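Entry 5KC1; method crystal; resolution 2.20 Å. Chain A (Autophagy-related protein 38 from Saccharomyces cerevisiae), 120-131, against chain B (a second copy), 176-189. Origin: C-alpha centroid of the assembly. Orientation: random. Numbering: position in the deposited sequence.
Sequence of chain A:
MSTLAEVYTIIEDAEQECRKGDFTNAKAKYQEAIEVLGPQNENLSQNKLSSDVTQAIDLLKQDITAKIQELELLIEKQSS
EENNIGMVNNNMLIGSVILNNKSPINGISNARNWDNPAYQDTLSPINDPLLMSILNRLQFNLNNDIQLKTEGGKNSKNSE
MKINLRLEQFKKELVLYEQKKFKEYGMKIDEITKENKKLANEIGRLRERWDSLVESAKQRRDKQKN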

# COMPACT_ATOMS: atom_id res chain seq x y z
N GLN A 120 7.89 4.03 9.46
CA GLN A 120 8.82 3.03 9.97
C GLN A 120 9.29 2.05 8.90
O GLN A 120 10.17 1.22 9.15
CB GLN A 120 8.17 2.26 11.13
CG GLN A 120 7.65 3.14 12.25
CD GLN A 120 6.87 2.35 13.29
OE1 GLN A 120 6.76 1.13 13.21
NE2 GLN A 120 6.30 3.06 14.26
N ASP A 121 8.71 2.13 7.70
CA ASP A 121 9.06 1.20 6.64
C ASP A 121 8.96 1.82 5.25
O ASP A 121 7.99 2.52 4.93
CB ASP A 121 8.17 -0.05 6.72
CG ASP A 121 8.70 -1.21 5.90
OD1 ASP A 121 9.93 -1.27 5.68
OD2 ASP A 121 7.89 -2.06 5.49
N THR A 122 9.97 1.57 4.42
CA THR A 122 10.04 2.15 3.08
C THR A 122 9.15 1.40 2.09
O THR A 122 9.01 1.82 0.94
CB THR A 122 11.48 2.15 2.55
OG1 THR A 122 11.95 0.80 2.45
CG2 THR A 122 12.39 2.92 3.49
N LEU A 123 8.55 0.30 2.53
CA LEU A 123 7.65 -0.46 1.69
C LEU A 123 6.22 0.05 1.81
O LEU A 123 5.41 -0.14 0.90
CB LEU A 123 7.70 -1.95 2.04
CG LEU A 123 8.96 -2.69 1.59
CD1 LEU A 123 8.84 -4.18 1.85
CD2 LEU A 123 9.23 -2.41 0.12
N SER A 124 5.92 0.69 2.94
CA SER A 124 4.58 1.16 3.26
C SER A 124 3.92 1.94 2.13
O SER A 124 4.54 2.80 1.50
CB SER A 124 4.61 2.03 4.52
OG SER A 124 5.12 1.28 5.61
N PRO A 125 2.64 1.63 1.86
CA PRO A 125 1.81 2.25 0.82
C PRO A 125 1.82 3.78 0.83
O PRO A 125 1.85 4.39 -0.25
CB PRO A 125 0.42 1.70 1.13
CG PRO A 125 0.70 0.33 1.66
CD PRO A 125 1.96 0.48 2.48
N ILE A 126 1.79 4.40 2.01
CA ILE A 126 1.84 5.86 2.11
C ILE A 126 3.08 6.47 1.44
O ILE A 126 3.06 7.61 0.97
CB ILE A 126 1.83 6.34 3.57
CG1 ILE A 126 0.57 5.86 4.28
CG2 ILE A 126 1.89 7.86 3.64
CD1 ILE A 126 0.39 6.47 5.63
N ASN A 127 4.16 5.70 1.41
CA ASN A 127 5.40 6.18 0.82
C ASN A 127 5.65 5.55 -0.54
O ASN A 127 6.73 5.67 -1.10
CB ASN A 127 6.57 5.89 1.74
CG ASN A 127 6.32 6.37 3.15
OD1 ASN A 127 6.34 5.58 4.10
ND2 ASN A 127 6.05 7.66 3.30
N ASP A 128 4.62 4.89 -1.07
CA ASP A 128 4.75 4.16 -2.32
C ASP A 128 4.31 5.01 -3.51
O ASP A 128 3.13 5.31 -3.66
CB ASP A 128 3.94 2.87 -2.26
CG ASP A 128 4.35 1.88 -3.32
OD1 ASP A 128 5.05 2.30 -4.27
OD2 ASP A 128 3.97 0.70 -3.20
N PRO A 129 5.27 5.39 -4.36
CA PRO A 129 4.95 6.18 -5.55
C PRO A 129 4.16 5.40 -6.61
O PRO A 129 3.53 6.02 -7.46
CB PRO A 129 6.33 6.57 -6.09
CG PRO A 129 7.27 5.57 -5.50
CD PRO A 129 6.71 5.23 -4.16
N LEU A 130 4.19 4.07 -6.57
CA LEU A 130 3.36 3.32 -7.50
C LEU A 130 1.88 3.53 -7.16
O LEU A 130 1.07 3.82 -8.03
CB LEU A 130 3.73 1.83 -7.48
CG LEU A 130 2.82 0.91 -8.30
CD1 LEU A 130 2.66 1.41 -9.74
CD2 LEU A 130 3.32 -0.52 -8.28
N LEU A 131 1.54 3.42 -5.88
CA LEU A 131 0.18 3.71 -5.43
C LEU A 131 -0.31 5.11 -5.80
O LEU A 131 -1.43 5.27 -6.27
CB LEU A 131 0.07 3.54 -3.91
CG LEU A 131 -1.37 3.67 -3.40
CD1 LEU A 131 -2.33 2.83 -4.26
CD2 LEU A 131 -1.45 3.24 -1.95
N LEU B 176 -3.70 -5.87 -8.72
CA LEU B 176 -2.31 -6.09 -9.13
C LEU B 176 -1.35 -5.37 -8.18
O LEU B 176 -0.30 -5.91 -7.83
CB LEU B 176 -2.11 -5.62 -10.57
CG LEU B 176 -2.90 -6.43 -11.59
CD1 LEU B 176 -2.91 -5.76 -12.95
CD2 LEU B 176 -2.31 -7.84 -11.69
N TYR B 177 -1.73 -4.18 -7.73
CA TYR B 177 -0.90 -3.46 -6.77
C TYR B 177 -0.73 -4.25 -5.47
O TYR B 177 0.37 -4.37 -4.94
CB TYR B 177 -1.48 -2.08 -6.43
CG TYR B 177 -0.73 -1.41 -5.30
CD1 TYR B 177 0.47 -0.76 -5.53
CD2 TYR B 177 -1.20 -1.46 -3.99
CE1 TYR B 177 1.19 -0.18 -4.51
CE2 TYR B 177 -0.49 -0.87 -2.95
CZ TYR B 177 0.71 -0.23 -3.22
OH TYR B 177 1.43 0.37 -2.22
N GLU B 178 -1.84 -4.78 -4.96
CA GLU B 178 -1.81 -5.49 -3.68
C GLU B 178 -0.98 -6.76 -3.75
O GLU B 178 -0.16 -7.01 -2.87
CB GLU B 178 -3.24 -5.80 -3.22
CG GLU B 178 -4.03 -4.56 -2.82
CD GLU B 178 -5.37 -4.90 -2.16
OE1 GLU B 178 -5.83 -6.06 -2.28
OE2 GLU B 178 -5.97 -4.00 -1.52
N GLN B 179 -1.19 -7.57 -4.80
CA GLN B 179 -0.37 -8.76 -5.02
C GLN B 179 1.11 -8.39 -5.06
O GLN B 179 1.94 -9.01 -4.41
CB GLN B 179 -0.76 -9.47 -6.33
CG GLN B 179 -2.17 -10.04 -6.34
CD GLN B 179 -2.51 -10.70 -7.67
OE1 GLN B 179 -1.71 -10.67 -8.61
NE2 GLN B 179 -3.70 -11.29 -7.75
N LYS B 180 1.43 -7.35 -5.83
CA LYS B 180 2.81 -6.90 -5.92
C LYS B 180 3.35 -6.56 -4.54
O LYS B 180 4.46 -6.95 -4.18
CB LYS B 180 2.92 -5.69 -6.85
CG LYS B 180 4.34 -5.15 -7.00
CD LYS B 180 4.43 -4.19 -8.17
CE LYS B 180 5.77 -3.46 -8.20
NZ LYS B 180 6.93 -4.40 -8.24
N LYS B 181 2.55 -5.85 -3.76
CA LYS B 181 2.96 -5.44 -2.42
C LYS B 181 3.12 -6.64 -1.49
O LYS B 181 4.05 -6.68 -0.68
CB LYS B 181 1.95 -4.44 -1.85
CG LYS B 181 2.35 -3.89 -0.51
CD LYS B 181 3.63 -3.09 -0.63
CE LYS B 181 3.47 -1.98 -1.64
NZ LYS B 181 4.64 -1.07 -1.61
N PHE B 182 2.22 -7.61 -1.60
CA PHE B 182 2.34 -8.86 -0.85
C PHE B 182 3.68 -9.54 -1.12
O PHE B 182 4.35 -9.99 -0.19
CB PHE B 182 1.19 -9.80 -1.20
CG PHE B 182 -0.03 -9.62 -0.33
CD1 PHE B 182 0.10 -9.46 1.04
CD2 PHE B 182 -1.30 -9.60 -0.88
CE1 PHE B 182 -1.01 -9.29 1.85
CE2 PHE B 182 -2.42 -9.43 -0.08
CZ PHE B 182 -2.27 -9.27 1.29
N LYS B 183 4.07 -9.62 -2.39
CA LYS B 183 5.38 -10.15 -2.77
C LYS B 183 6.52 -9.39 -2.11
O LYS B 183 7.41 -9.99 -1.50
CB LYS B 183 5.57 -10.12 -4.29
CG LYS B 183 4.53 -10.89 -5.08
CD LYS B 183 4.67 -10.61 -6.57
CE LYS B 183 3.49 -11.15 -7.35
NZ LYS B 183 3.44 -10.59 -8.73
N GLU B 184 6.49 -8.06 -2.24
CA GLU B 184 7.54 -7.21 -1.70
C GLU B 184 7.72 -7.40 -0.19
O GLU B 184 8.84 -7.36 0.31
CB GLU B 184 7.25 -5.73 -1.99
CG GLU B 184 7.10 -5.39 -3.47
CD GLU B 184 6.68 -3.94 -3.67
OE1 GLU B 184 6.68 -3.18 -2.68
OE2 GLU B 184 6.36 -3.56 -4.81
N TYR B 185 6.62 -7.59 0.52
CA TYR B 185 6.67 -7.79 1.96
C TYR B 185 7.13 -9.21 2.29
O TYR B 185 7.84 -9.43 3.27
CB TYR B 185 5.30 -7.52 2.60
CG TYR B 185 5.09 -6.09 3.04
CD1 TYR B 185 5.61 -5.62 4.24
CD2 TYR B 185 4.35 -5.20 2.26
CE1 TYR B 185 5.41 -4.32 4.65
CE2 TYR B 185 4.15 -3.89 2.66
CZ TYR B 185 4.68 -3.46 3.86
OH TYR B 185 4.49 -2.15 4.27
N GLY B 186 6.72 -10.17 1.46
CA GLY B 186 7.10 -11.55 1.66
C GLY B 186 8.60 -11.77 1.54
O GLY B 186 9.22 -12.34 2.43
N MET B 187 9.17 -11.31 0.43
CA MET B 187 10.60 -11.44 0.19
C MET B 187 11.42 -10.79 1.30
O MET B 187 12.40 -11.36 1.78
CB MET B 187 10.98 -10.83 -1.15
CG MET B 187 10.31 -11.50 -2.34
SD MET B 187 10.93 -10.83 -3.90
CE MET B 187 10.83 -9.07 -3.58
N LYS B 188 11.02 -9.59 1.69
CA LYS B 188 11.75 -8.84 2.71
C LYS B 188 11.66 -9.52 4.06
O LYS B 188 12.59 -9.44 4.86
CB LYS B 188 11.21 -7.41 2.80
CG LYS B 188 12.09 -6.47 3.62
CD LYS B 188 13.44 -6.28 2.96
CE LYS B 188 14.21 -5.13 3.59
NZ LYS B 188 13.52 -3.82 3.38
N ILE B 189 10.55 -10.19 4.32
CA ILE B 189 10.37 -10.90 5.58
C ILE B 189 11.22 -12.16 5.61
O ILE B 189 11.82 -12.49 6.63
CB ILE B 189 8.89 -11.27 5.82
CG1 ILE B 189 8.10 -10.03 6.27
CG2 ILE B 189 8.78 -12.36 6.87
CD1 ILE B 189 6.62 -10.29 6.48

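A charge can be buried at a protein interface when hydrogen-bonding and oppositely charged partners are supplied close by, and the contact between these two copies of Autophagy-related protein 38 illustrates the principle. An irregular segment of chain A, ending in the first turn of a helix, lies against one continuous helix of chain B, and together they bury 599 Å². Three residues cover the most surface: Leu A123, Tyr B177 and Tyr B185.

Leu A123 directs its CA-to-CB bond toward the helix. Its CB sits over one face of the Tyr B185 ring, 4.2 Å from the ring centroid, in a CH-pi contact, and CB lies 3.8 Å from CZ of Tyr B185. Leu A123 CD1 reaches onward to Glu B184 O at 3.5 Å and to Lys B188 CB at 4.1 Å. A branched aliphatic side chain suits this position, since it can pack on an aromatic face and still spread along the helix surface. Tyr B185 itself leaves its backbone sideways, but its long ring brings the end of the side chain up to chain A. Its OH comes within 3.4 Å of Ser A124 N, although the angle is too poor for a hydrogen bond.

Two turns earlier in the helix, Tyr B177 does both apolar and polar work. Leu A131 CD1 lies over one face of its ring, while Leu A130 CD2 approaches near the ring plane, 4.0 Å from CD1 of Tyr B177. At the far end of the same ring, Tyr B177 OH donates a hydrogen bond to Asp A128 OD2 at 2.7 Å. Tyrosine therefore fits a site where one leucine covers a ring face, another meets the ring edge, and a carboxylate meets the hydroxyl.

Between the two tyrosines in sequence comes Lys B181. Its CA-to-CB bond points sideways, but its side chain, with chi2 and chi3 both p, carries the ammonium group to chain A. There Lys B181 NZ donates to Leu A123 O at 2.8 Å and to Asp A128 OD2 at a very short 2.5 Å, the latter a salt bridge; within its own helix NZ also bonds Glu B184 OE1 at 3.1 Å. The buried lysine is thus matched by two carboxylates and a carbonyl.

Asp A128 completes the arrangement by dividing its oxygens. Asp A128 OD2 receives both hydrogen bonds from chain B, whereas Asp A128 OD1 accepts from Leu A130 N at 3.0 Å, capping the helix that begins just after it. One short side chain thereby ties the start of a helix to the partner chain.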